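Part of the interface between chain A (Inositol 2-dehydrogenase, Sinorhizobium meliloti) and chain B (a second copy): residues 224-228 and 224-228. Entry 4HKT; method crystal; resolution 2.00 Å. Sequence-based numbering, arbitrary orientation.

Chain A (224-228) AIISN
Chain B 224-228: AIISN

When two copies of one protein pack the same strand against itself, a residue near the local twofold must meet its own counterpart, and every other contact tends to occur twice. The 224-228 strands of this inositol 2-dehydrogenase illustrate the principle. Both segments have ordinary beta-strand backbone, with phi between -105° and -132° and psi between 125° and 140°, and both belong to strands that begin earlier and continue later in their chains. Their N-to-C directions make an angle of 153°, so they run roughly antiparallel, but the axes come no nearer than 8.9 Å. That separation is too wide for backbone pairing; no hydrogen bond crosses the contact, and the strands meet mainly through side chains.

Along chain B, Ala224(B) comes first and is out of reach, its CB 9.7 Å from the nearest atom of the other stretch, OG of Ser227(A).

Ile225(B) sets the register. Its CA lies 7.9 Å from CA of Ile225(A), and the CA-to-CB bonds of both residues point toward the opposite strand. Each isoleucine adopts the mt rotamer, chi1 -60° and chi2 175° in chain B, -63° and 165° in chain A. The two CG2 methyls meet at 3.1 Å, CG2 of Ile225(B) to CG2 of Ile225(A), an apolar contact shorter than the usual methyl-to-methyl separation and therefore very tight. CD1 of Ile225(B) reaches along the other strand, 3.8 Å from CB of Ser227(A) and 3.9 Å from the carbonyl O of Ile226(A). Each isoleucine has 73 Å² covered, together most of the 191 Å² buried between the stretches.

The alternation of an extended chain turns the CA-to-CB bond of Ile226(B) away. Also mt (chi1 -67°, chi2 156°), it contributes its backbone instead: its O lies 4.0 Å from CD1 of Ile225(A), the counterpart of the contact just described.

The CA-to-CB bond of Ser227(B) points toward the other strand again. Its CB packs 3.9 Å from CD1 of Ile225(A), completing the reciprocal pair, while chi1 of -178° (t) places OG trans to the backbone N. Only 17 Å² of this residue is covered, as of Ser227(A), whose chi1 is 179°.

Asn228(B) lies beyond the contact. With chi1 -79° (m) and chi2 -179°, its ND2 donates a hydrogen bond to O of Ser227(B), 3.0 Å away at an N-H...O angle of 159°. In chain A, ND2 of Asn228(A) and O of Ser227(A) repeat this bond with the same length and angle, and both amides have further partners elsewhere in the structure.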

# COMPACT_ATOMS: atom_id res chain seq x y z
N ALA A 224 -13.32 22.58 2.92
CA ALA A 224 -13.51 21.23 2.47
C ALA A 224 -13.65 21.25 0.92
O ALA A 224 -14.37 22.06 0.38
CB ALA A 224 -14.75 20.63 3.11
N ILE A 225 -12.88 20.41 0.25
CA ILE A 225 -12.95 20.25 -1.18
C ILE A 225 -13.61 18.93 -1.46
O ILE A 225 -13.27 17.89 -0.88
CB ILE A 225 -11.57 20.31 -1.81
CG1 ILE A 225 -10.92 21.66 -1.59
CG2 ILE A 225 -11.69 20.07 -3.29
CD1 ILE A 225 -9.43 21.62 -1.88
N ILE A 226 -14.58 18.97 -2.38
CA ILE A 226 -15.32 17.80 -2.80
C ILE A 226 -15.14 17.59 -4.32
O ILE A 226 -15.29 18.54 -5.09
CB ILE A 226 -16.83 17.93 -2.45
CG1 ILE A 226 -17.05 17.96 -0.94
CG2 ILE A 226 -17.58 16.70 -2.95
CD1 ILE A 226 -18.40 18.56 -0.53
N SER A 227 -14.82 16.36 -4.71
CA SER A 227 -14.71 15.97 -6.12
C SER A 227 -15.72 14.84 -6.38
O SER A 227 -15.67 13.84 -5.68
CB SER A 227 -13.29 15.43 -6.40
OG SER A 227 -13.12 15.00 -7.74
N ASN A 228 -16.58 14.98 -7.39
CA ASN A 228 -17.60 13.96 -7.72
C ASN A 228 -17.54 13.69 -9.23
O ASN A 228 -17.47 14.62 -10.03
CB ASN A 228 -19.02 14.51 -7.42
CG ASN A 228 -19.48 14.40 -5.97
OD1 ASN A 228 -20.64 14.75 -5.70
ND2 ASN A 228 -18.61 13.98 -5.02
N ALA B 224 -9.65 21.04 -12.40
CA ALA B 224 -8.51 20.75 -11.56
C ALA B 224 -8.75 21.40 -10.22
O ALA B 224 -9.03 22.55 -10.15
CB ALA B 224 -7.21 21.27 -12.16
N ILE B 225 -8.68 20.60 -9.17
CA ILE B 225 -8.77 21.08 -7.85
C ILE B 225 -7.38 21.06 -7.25
O ILE B 225 -6.65 20.06 -7.37
CB ILE B 225 -9.64 20.13 -7.02
CG1 ILE B 225 -11.03 20.00 -7.59
CG2 ILE B 225 -9.77 20.62 -5.60
CD1 ILE B 225 -11.88 18.96 -6.86
N ILE B 226 -7.02 22.13 -6.57
CA ILE B 226 -5.71 22.22 -5.96
C ILE B 226 -5.94 22.56 -4.49
O ILE B 226 -6.71 23.47 -4.15
CB ILE B 226 -4.85 23.33 -6.57
CG1 ILE B 226 -4.49 23.05 -8.00
CG2 ILE B 226 -3.59 23.55 -5.72
CD1 ILE B 226 -4.19 24.33 -8.74
N SER B 227 -5.25 21.83 -3.64
CA SER B 227 -5.24 22.07 -2.18
C SER B 227 -3.79 22.37 -1.72
O SER B 227 -2.89 21.61 -2.04
CB SER B 227 -5.69 20.77 -1.51
OG SER B 227 -5.77 20.85 -0.13
N ASN B 228 -3.58 23.45 -0.97
CA ASN B 228 -2.24 23.80 -0.47
C ASN B 228 -2.35 24.10 1.00
O ASN B 228 -3.25 24.82 1.40
CB ASN B 228 -1.72 25.09 -1.07
CG ASN B 228 -1.17 24.99 -2.47
OD1 ASN B 228 -0.72 26.02 -2.99
ND2 ASN B 228 -1.13 23.82 -3.08